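Local coordinates for p-nitrophenyl phosphatase (Pho2) (Archaeoglobus fulgidus, PDB 3QGM), which probably acts as a metal-dependent phosphatase of the haloacid dehalogenase superfamily, and holds a calcium ion at its aspartate-rich metal site, at residues A[53-56]-A[57-61]; A[81-84]-A[85-89]; A[164-167]-A[168-172]; A[216-219]-A[220-224]; A[230-233]-A[234-238]. All blocks are in the same frame, centred on the assembly; numbering follows the deposited sequence.

Contact 1. Residues A[53-56]-A[57-61]; sequences SRRI and LLERL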
# COMPACT_ATOMS: atom_id res chain seq x y z
N SER A 53 -10.42 21.98 3.25
CA SER A 53 -9.69 23.13 3.74
C SER A 53 -10.23 23.51 5.11
O SER A 53 -11.36 23.12 5.49
CB SER A 53 -9.85 24.27 2.74
OG SER A 53 -11.19 24.76 2.74
N ARG A 54 -9.46 24.30 5.86
CA ARG A 54 -9.91 24.74 7.17
C ARG A 54 -11.24 25.44 7.08
O ARG A 54 -12.12 25.22 7.92
CB ARG A 54 -8.91 25.69 7.83
CG ARG A 54 -9.41 26.15 9.19
CD ARG A 54 -8.41 26.90 10.05
NE ARG A 54 -7.96 28.11 9.41
CZ ARG A 54 -7.25 29.08 10.00
NH1 ARG A 54 -6.86 30.10 9.28
NH2 ARG A 54 -6.89 29.01 11.29
N ARG A 55 -11.41 26.31 6.09
CA ARG A 55 -12.60 27.14 6.09
C ARG A 55 -13.84 26.34 5.79
O ARG A 55 -14.89 26.67 6.28
CB ARG A 55 -12.46 28.33 5.14
CG ARG A 55 -13.59 29.32 5.27
CD ARG A 55 -13.18 30.68 4.75
NE ARG A 55 -11.94 31.10 5.38
CZ ARG A 55 -11.87 31.83 6.49
NH1 ARG A 55 -12.97 32.25 7.12
NH2 ARG A 55 -10.66 32.14 6.97
N ILE A 56 -13.74 25.25 5.03
CA ILE A 56 -14.93 24.34 4.89
C ILE A 56 -15.43 23.83 6.24
O ILE A 56 -16.65 23.88 6.57
CB ILE A 56 -14.62 23.15 3.99
CG1 ILE A 56 -14.22 23.62 2.58
CG2 ILE A 56 -15.73 22.13 4.02
CD1 ILE A 56 -15.24 24.38 1.82
N LEU A 57 -14.49 23.33 7.05
CA LEU A 57 -14.85 22.82 8.37
C LEU A 57 -15.32 23.91 9.34
O LEU A 57 -16.22 23.68 10.16
CB LEU A 57 -13.67 22.00 8.95
CG LEU A 57 -13.45 20.63 8.26
CD1 LEU A 57 -12.29 19.84 8.88
CD2 LEU A 57 -14.73 19.80 8.34
N LEU A 58 -14.73 25.09 9.23
CA LEU A 58 -15.20 26.28 9.93
C LEU A 58 -16.65 26.52 9.53
O LEU A 58 -17.53 26.62 10.39
CB LEU A 58 -14.34 27.51 9.58
CG LEU A 58 -14.66 28.87 10.23
CD1 LEU A 58 -14.63 28.69 11.75
CD2 LEU A 58 -13.76 30.05 9.75
N GLU A 59 -16.91 26.60 8.23
CA GLU A 59 -18.25 26.86 7.76
C GLU A 59 -19.20 25.73 8.20
O GLU A 59 -20.28 26.02 8.66
CB GLU A 59 -18.27 27.10 6.23
CG GLU A 59 -17.71 28.46 5.92
CD GLU A 59 -17.51 28.75 4.41
OE1 GLU A 59 -18.01 27.99 3.57
OE2 GLU A 59 -16.85 29.74 4.13
N ARG A 60 -18.75 24.49 8.20
CA ARG A 60 -19.60 23.41 8.70
C ARG A 60 -19.99 23.57 10.16
O ARG A 60 -21.19 23.49 10.50
CB ARG A 60 -19.00 22.07 8.44
CG ARG A 60 -19.86 20.93 9.01
CD ARG A 60 -19.24 19.60 8.72
NE ARG A 60 -18.99 19.47 7.31
CZ ARG A 60 -18.31 18.49 6.73
NH1 ARG A 60 -17.78 17.51 7.45
NH2 ARG A 60 -18.16 18.51 5.41
N LEU A 61 -19.03 23.80 11.04
CA LEU A 61 -19.35 24.02 12.46
C LEU A 61 -20.37 25.15 12.64
O LEU A 61 -21.32 25.03 13.40
CB LEU A 61 -18.11 24.29 13.32
CG LEU A 61 -17.18 23.06 13.49
CD1 LEU A 61 -16.08 23.35 14.43
CD2 LEU A 61 -17.95 21.88 13.99

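Contact 2. Residues A[81-84]-A[85-89]; sequences ARFI and AREKP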
# COMPACT_ATOMS: atom_id res chain seq x y z
N ALA A 81 0.20 22.12 5.91
CA ALA A 81 0.67 23.23 5.06
C ALA A 81 1.48 24.23 5.88
O ALA A 81 2.61 24.57 5.52
CB ALA A 81 -0.52 23.95 4.34
N ARG A 82 0.96 24.65 7.03
CA ARG A 82 1.69 25.58 7.89
C ARG A 82 2.98 25.00 8.51
O ARG A 82 3.98 25.71 8.62
CB ARG A 82 0.77 26.08 9.02
CG ARG A 82 -0.44 26.80 8.50
CD ARG A 82 -0.18 28.10 7.79
NE ARG A 82 -1.38 28.47 7.01
CZ ARG A 82 -1.69 29.69 6.57
NH1 ARG A 82 -0.90 30.75 6.85
NH2 ARG A 82 -2.82 29.85 5.87
N PHE A 83 2.96 23.73 8.88
CA PHE A 83 4.17 23.03 9.30
C PHE A 83 5.29 23.16 8.23
O PHE A 83 6.42 23.47 8.52
CB PHE A 83 3.85 21.55 9.63
CG PHE A 83 5.05 20.77 10.06
CD1 PHE A 83 5.36 20.63 11.40
CD2 PHE A 83 5.91 20.23 9.11
CE1 PHE A 83 6.55 19.95 11.80
CE2 PHE A 83 7.06 19.54 9.48
CZ PHE A 83 7.39 19.41 10.83
N ILE A 84 4.97 22.92 6.98
CA ILE A 84 5.97 23.00 5.95
C ILE A 84 6.48 24.44 5.74
O ILE A 84 7.69 24.67 5.59
CB ILE A 84 5.43 22.40 4.65
CG1 ILE A 84 5.07 20.93 4.91
CG2 ILE A 84 6.44 22.57 3.54
CD1 ILE A 84 4.46 20.12 3.73
N ALA A 85 5.54 25.36 5.67
CA ALA A 85 5.80 26.76 5.37
C ALA A 85 6.73 27.38 6.43
O ALA A 85 7.63 28.19 6.10
CB ALA A 85 4.48 27.48 5.34
N ARG A 86 6.50 27.02 7.69
CA ARG A 86 7.37 27.46 8.79
C ARG A 86 8.77 26.92 8.64
O ARG A 86 9.74 27.62 8.84
CB ARG A 86 6.82 27.00 10.11
CG ARG A 86 5.65 27.80 10.48
CD ARG A 86 5.03 27.25 11.67
NE ARG A 86 3.69 27.78 11.85
CZ ARG A 86 2.83 27.27 12.71
NH1 ARG A 86 3.16 26.21 13.45
NH2 ARG A 86 1.63 27.82 12.84
N GLU A 87 8.84 25.65 8.27
CA GLU A 87 10.11 25.01 8.04
C GLU A 87 10.84 25.60 6.84
O GLU A 87 12.05 25.72 6.86
CB GLU A 87 9.85 23.51 7.75
CG GLU A 87 10.63 22.63 8.59
CD GLU A 87 10.36 21.17 8.30
OE1 GLU A 87 10.27 20.75 7.13
OE2 GLU A 87 10.29 20.45 9.30
N LYS A 88 10.11 25.88 5.77
CA LYS A 88 10.71 26.33 4.53
C LYS A 88 9.77 27.19 3.74
O LYS A 88 8.97 26.70 2.93
CB LYS A 88 11.25 25.17 3.69
CG LYS A 88 11.94 25.69 2.44
CD LYS A 88 13.17 24.94 2.00
CE LYS A 88 13.68 25.60 0.71
NZ LYS A 88 14.74 24.80 0.01
N PRO A 89 9.84 28.51 3.99
CA PRO A 89 8.97 29.44 3.30
C PRO A 89 9.03 29.24 1.80
O PRO A 89 10.10 29.07 1.24
CB PRO A 89 9.53 30.80 3.70
CG PRO A 89 10.10 30.53 5.11
CD PRO A 89 10.74 29.18 4.96

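Contact 3. Residues A[164-167]-A[168-172]; sequences PGTG and MIIGA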
# COMPACT_ATOMS: atom_id res chain seq x y z
N PRO A 164 -10.41 3.09 1.98
CA PRO A 164 -9.01 3.41 2.35
C PRO A 164 -8.90 4.86 2.87
O PRO A 164 -9.55 5.74 2.36
CB PRO A 164 -8.25 3.34 1.01
CG PRO A 164 -9.08 2.49 0.15
CD PRO A 164 -10.51 2.68 0.56
N GLY A 165 -8.05 5.08 3.85
CA GLY A 165 -7.69 6.44 4.25
C GLY A 165 -6.27 6.69 3.78
O GLY A 165 -5.76 5.97 2.97
N THR A 166 -5.66 7.72 4.31
CA THR A 166 -4.37 8.18 3.89
C THR A 166 -3.28 7.14 4.13
O THR A 166 -2.28 7.08 3.40
CB THR A 166 -4.01 9.46 4.66
OG1 THR A 166 -5.01 10.45 4.38
CG2 THR A 166 -2.60 9.94 4.26
N GLY A 167 -3.50 6.29 5.13
CA GLY A 167 -2.55 5.23 5.45
C GLY A 167 -2.37 4.22 4.34
O GLY A 167 -1.38 3.49 4.28
N MSE A 168 -3.32 4.18 3.43
CA MSE A 168 -3.15 3.35 2.29
C MSE A 168 -1.93 3.75 1.45
O MSE A 168 -1.16 2.86 0.99
CB MSE A 168 -4.37 3.37 1.41
CG MSE A 168 -4.28 2.25 0.43
SE MSE A 168 -3.62 2.98 -1.18
CE MSE A 168 -5.47 3.28 -1.72
N ILE A 169 -1.77 5.06 1.24
CA ILE A 169 -0.67 5.56 0.43
C ILE A 169 0.62 5.39 1.26
O ILE A 169 1.62 4.91 0.78
CB ILE A 169 -0.87 7.04 -0.02
CG1 ILE A 169 -2.12 7.16 -0.92
CG2 ILE A 169 0.37 7.53 -0.74
CD1 ILE A 169 -2.59 8.57 -1.18
N ILE A 170 0.55 5.66 2.55
CA ILE A 170 1.71 5.41 3.40
C ILE A 170 2.20 3.99 3.37
O ILE A 170 3.40 3.74 3.32
CB ILE A 170 1.46 5.84 4.87
CG1 ILE A 170 1.21 7.34 4.93
CG2 ILE A 170 2.66 5.46 5.75
CD1 ILE A 170 0.40 7.83 6.17
N GLY A 171 1.26 3.05 3.45
CA GLY A 171 1.58 1.66 3.43
C GLY A 171 2.15 1.21 2.10
O GLY A 171 3.13 0.44 2.05
N ALA A 172 1.57 1.71 1.01
CA ALA A 172 2.10 1.41 -0.32
C ALA A 172 3.56 1.86 -0.46
O ALA A 172 4.40 1.10 -0.85
CB ALA A 172 1.24 2.02 -1.41

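Contact 4. Residues A[216-219]-A[220-224]; sequences VDVA and AGKAI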
# COMPACT_ATOMS: atom_id res chain seq x y z
N VAL A 216 -6.93 7.01 18.41
CA VAL A 216 -6.63 8.28 17.79
C VAL A 216 -6.61 9.38 18.86
O VAL A 216 -5.58 10.01 19.14
CB VAL A 216 -7.66 8.56 16.67
CG1 VAL A 216 -7.50 9.95 16.09
CG2 VAL A 216 -7.53 7.43 15.55
N ASP A 217 -7.77 9.57 19.46
CA ASP A 217 -7.97 10.71 20.36
C ASP A 217 -7.35 10.48 21.73
O ASP A 217 -6.67 11.36 22.24
CB ASP A 217 -9.46 10.97 20.48
CG ASP A 217 -10.07 11.23 19.12
OD1 ASP A 217 -9.68 12.28 18.57
OD2 ASP A 217 -10.82 10.35 18.59
N VAL A 218 -7.57 9.31 22.30
CA VAL A 218 -6.92 9.00 23.59
C VAL A 218 -5.42 8.89 23.45
O VAL A 218 -4.70 9.43 24.29
CB VAL A 218 -7.52 7.79 24.29
CG1 VAL A 218 -6.82 7.58 25.64
CG2 VAL A 218 -9.00 8.03 24.49
N ALA A 219 -4.93 8.30 22.36
CA ALA A 219 -3.47 8.21 22.15
C ALA A 219 -2.88 9.60 22.03
O ALA A 219 -1.77 9.88 22.52
CB ALA A 219 -3.12 7.39 20.88
N ALA A 220 -3.61 10.48 21.35
CA ALA A 220 -3.15 11.83 21.12
C ALA A 220 -2.96 12.56 22.48
O ALA A 220 -1.94 13.21 22.70
CB ALA A 220 -4.13 12.57 20.20
N GLY A 221 -3.92 12.41 23.38
CA GLY A 221 -3.87 13.01 24.69
C GLY A 221 -2.73 12.50 25.59
O GLY A 221 -2.06 13.28 26.27
N LYS A 222 -2.50 11.20 25.60
CA LYS A 222 -1.41 10.64 26.40
C LYS A 222 -0.06 11.21 25.95
O LYS A 222 0.80 11.51 26.78
CB LYS A 222 -1.39 9.13 26.29
CG LYS A 222 -2.67 8.47 26.74
CD LYS A 222 -2.54 7.88 28.08
CE LYS A 222 -3.83 7.21 28.53
NZ LYS A 222 -3.88 7.26 30.04
N ALA A 223 0.10 11.39 24.65
CA ALA A 223 1.37 11.78 24.11
C ALA A 223 1.77 13.21 24.50
O ALA A 223 2.96 13.48 24.67
CB ALA A 223 1.38 11.61 22.59
N ILE A 224 0.79 14.11 24.67
CA ILE A 224 1.11 15.48 25.13
C ILE A 224 0.91 15.64 26.65
O ILE A 224 1.12 16.72 27.20
CB ILE A 224 0.38 16.62 24.31
CG1 ILE A 224 -1.09 16.34 24.04
CG2 ILE A 224 0.99 16.79 22.92
CD1 ILE A 224 -1.87 16.10 25.18

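Contact 5. Residues A[230-233]-A[234-238]; sequences LVLT and GVTTR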
# COMPACT_ATOMS: atom_id res chain seq x y z
N LEU A 230 -13.20 10.05 26.58
CA LEU A 230 -13.80 9.34 25.47
C LEU A 230 -15.32 9.50 25.54
O LEU A 230 -15.95 9.29 26.59
CB LEU A 230 -13.43 7.85 25.50
CG LEU A 230 -13.99 7.03 24.33
CD1 LEU A 230 -13.18 7.26 23.03
CD2 LEU A 230 -13.95 5.55 24.68
N VAL A 231 -15.91 9.85 24.41
CA VAL A 231 -17.36 9.90 24.31
C VAL A 231 -17.83 8.78 23.42
O VAL A 231 -17.08 8.25 22.60
CB VAL A 231 -17.93 11.25 23.80
CG1 VAL A 231 -17.66 12.34 24.83
CG2 VAL A 231 -17.39 11.59 22.40
N LEU A 232 -19.10 8.44 23.58
CA LEU A 232 -19.66 7.25 22.96
C LEU A 232 -20.70 7.59 21.86
O LEU A 232 -21.50 6.74 21.49
CB LEU A 232 -20.25 6.35 24.08
CG LEU A 232 -19.27 5.91 25.17
CD1 LEU A 232 -19.99 5.06 26.20
CD2 LEU A 232 -18.04 5.15 24.62
N THR A 233 -20.64 8.80 21.34
CA THR A 233 -21.50 9.23 20.23
C THR A 233 -20.97 8.84 18.84
O THR A 233 -21.67 9.05 17.87
CB THR A 233 -21.76 10.76 20.26
OG1 THR A 233 -20.55 11.46 20.60
CG2 THR A 233 -22.88 11.08 21.29
N GLY A 234 -19.79 8.22 18.74
CA GLY A 234 -19.15 7.94 17.45
C GLY A 234 -18.63 6.51 17.39
O GLY A 234 -19.35 5.59 17.76
N VAL A 235 -17.39 6.33 16.94
CA VAL A 235 -16.81 4.99 16.71
C VAL A 235 -16.86 4.04 17.97
O VAL A 235 -17.10 2.82 17.85
CB VAL A 235 -15.35 5.15 16.16
CG1 VAL A 235 -14.59 3.86 16.18
CG2 VAL A 235 -15.32 5.78 14.73
N THR A 236 -16.68 4.59 19.17
CA THR A 236 -16.68 3.75 20.36
C THR A 236 -18.06 3.77 20.96
O THR A 236 -18.70 4.80 21.05
CB THR A 236 -15.59 4.13 21.36
OG1 THR A 236 -14.37 4.40 20.65
CG2 THR A 236 -15.34 2.97 22.37
N THR A 237 -18.57 2.59 21.28
CA THR A 237 -19.92 2.48 21.84
C THR A 237 -19.85 1.80 23.20
O THR A 237 -18.80 1.26 23.60
CB THR A 237 -20.80 1.65 20.95
OG1 THR A 237 -20.29 0.33 20.95
CG2 THR A 237 -20.81 2.21 19.52
N ARG A 238 -20.97 1.81 23.92
CA ARG A 238 -21.02 1.11 25.21
C ARG A 238 -20.66 -0.40 25.02
O ARG A 238 -19.90 -0.99 25.83
CB ARG A 238 -22.39 1.34 25.88
CG ARG A 238 -22.46 1.06 27.39
CD ARG A 238 -21.50 1.93 28.22
NE ARG A 238 -22.02 3.26 28.59
CZ ARG A 238 -21.36 4.15 29.33
NH1 ARG A 238 -21.92 5.31 29.62
NH2 ARG A 238 -20.13 3.89 29.78
O HOH W 1 -17.57 7.11 20.31
O HOH W 2 -21.66 5.74 19.05

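Contact 1. Residues A[53-56]-A[57-61]
R55 sends its CG anti to the backbone N (chi1 -171°) and kinks at chi3, which lays its guanidinium alongside L58, a residue whose CG follows the same course. The two side chains point the same way, and NH1 of R55 comes within 3.5 Å of CD2 of L58, at an oblique angle to the guanidinium plane. E59 reaches back one turn later: its OE2 touches the aliphatic stem of R55, 3.5 Å from CG, while R55 NE and E59 OE2 remain 5.2 Å apart. The arginine spends its charge elsewhere, in a salt bridge from NH2 to E70. On another side of the helix, CD2 of L57 sits against one face of the R60 guanidinium, 3.9 Å above its plane and toward the rim. Backbone bonds bind the turn, the shortest running from R60 N to I56 O (2.7 Å). Before them, the OG of S53, the N-cap, weakly accepts the N-H of I56, 3.5 Å away. L57 and L61 touch strands 42-47 and 73-75, L58 the latter. With this apolar side on the sheet, helix 54-63 is the crossover of a beta-alpha-beta unit in the Rossmann-like core of the haloacid dehalogenase fold.

Contact 2. Residues A[81-84]-A[85-89]
The closing turns of helix 76-87, where F83 meets E87 and R82 meets R86, belong to an amphipathic helix laid against the five-stranded parallel sheet, which in this family forms a cap domain. One face packs on the sheet: I84 on Y120, V122 and I148, F83 on I148 and R146. Four successive backbone bonds of the i to i+4 kind carry the helix to its end, the last from K88 N to I84 O at 2.7 Å, just as K88 leaves helical geometry. F83 and E87 supply the principal side-chain contact. The carboxylate oxygen OE2 of E87 lies 3.4 Å from both CE2 and CZ of the F83 ring, approaching it obliquely, with the two planes 69° apart. That carboxylate is held from beyond the helix, OE2 by a salt bridge to R146 and OE1 by a hydrogen bond with the hydroxyl of Y120. Its chain reaches them from an unstaggered start (chi1 -127°). Were E87 replaced by an alanine, R146 and the Y120 hydroxyl would probably lose a partner they share, and the outer end of the F83 ring its cover. On the outer face, R86 runs extended over the turn before it and ends in a salt bridge with E195; its CG passes 3.3 Å from R82 O, and one face of its guanidinium rests, toward the rim, on CB of R82, 4.1 Å from the plane.

Contact 3. Residues A[164-167]-A[168-172]
P164 and selenomethionine M168 lie side by side just where strand 161-164 gives way to helix 167-177, and their light apolar touch contrasts with the close backbone turn beside it. The tight part is the opening of the helix. T166 O is gripped twice, by I170 N at 3.3 Å in the carbonyl plane and, weakly, by I169 N; G167 O takes G171 N at 2.8 Å. G165 O accepts the N-H of M168 from above its carbonyl plane, with the donor 47° out of it, while CB of the same M168 stands 3.3 Å from that oxygen. The side chains meet more sparsely. M168 bends at chi2 (-98°) and chi3, and this fold in the chain carries its CE back to 3.9 Å from CB of P164. Looser still, T166 and I170 only brush, methyl CG2 to methyl CD1, at 4.1 Å. G165 is the partly exposed link in an otherwise buried contact. The polar end of T166 looks elsewhere, hydrogen-bonding through OG1 with N151. Part of the apolar surface meets the second subunit: P164 packs on its T135, M168 on its M134 and I170 on its W175. The chemistry thus divides in two: hydrogen bonds between main-chain atoms define the turn, whereas P164, M168 and I170 turn apolar groups to the second subunit.

Contact 4. Residues A[216-219]-A[220-224]
V216 comes first, and its carbonyl oxygen receives two neighbours from A220: the N-H, in a rather bent bond (141° at the hydrogen), and the methyl CB, pressed in at 3.1 Å. The helix has a wider pi-type turn across 216-218. D217 follows, its backbone O taking G221 N at 3.2 Å. Its carboxylate leads away to the metal site, where OD1 forms a salt bridge with K187 and OD2 accepts from Q213 N; the nearest atom of its side chain is about 4 Å from the calcium ion that D14, D16 and D212 bind, a second-shell position. V218 is next, with K222 alongside and pointing the same way. K222 sets its CG beside the backbone N (chi1 -58°), 3.3 Å from V218 O, then bends at chi2 and passes alongside, CE 4.2 Å from CG1 of V218, before its end leads away. The N-H of K222 bonds that same oxygen at 3.1 Å. Last, A219 O accepts A223 N and has the methyl of A223 3.6 Å off. In the fold, helix 214-224 is the crossover between strands 207-211 and 227-231: A220, A223 and I224 meet helix 190-200, while A219 packs on P188 and L250.

Contact 5. Residues A[230-233]-A[234-238]
L232 and T236 meet where the chain bends after strand 227-231, the directions of 230-233 and 234-238 lying 105° apart, and T236 O comes to 3.3 Å from CA of L232 in a CA-H...O contact. One water in the bend lies in hydrogen-bonding reach of V231 O (2.6 Å) and T236 O and accepts from G234 N; a second links L232 O to G234 O. Among the side chains, CG of L232 stands anti to the carbonyl carbon (chi1 -58°), which carries CD1 over the centre of one face of the R238 guanidinium, 3.5 Å from CZ. The two side chains cross at about a right angle, and the other branch, CD2, lies 3.6 Å from T236 O. L230 crosses T236 in the same manner, CD2 against CG2 at 3.7 Å, while OG1 of T236 is hydrogen-bonded to D212 O. With L232 cut back to an alanine, that guanidinium face would probably be bared and R238 left freer to turn, its NH1 bond to N257 being weak. V235 N also bonds D212, a calcium ligand, through OD2, so the loop is likely to help place it. Strand 227-231 lies between strands 207-211 and 254-256, and L241 of helix 241-248 packs on L230 and T236.

How the contacts relate
Every contact here is local, and along the chain the five run in series, none nesting in or crossing another. From the N terminus, contact 1 closes the first turns of the crossover helix after strand 42-47, and contact 2 ends the helix leading from the six-stranded sheet to the five-stranded one; their nearest atoms are about 5 Å apart. Contact 3 begins a helix at the subunit interface. The chain then returns to the core: contact 4 lies on helix 214-224, and contact 5 takes in the end of the next strand and the loop beyond, its nearest atoms about 4 Å from contact 4. Both border the calcium site. Contacts 2 and 5 lie on opposite sides of the chain's centre.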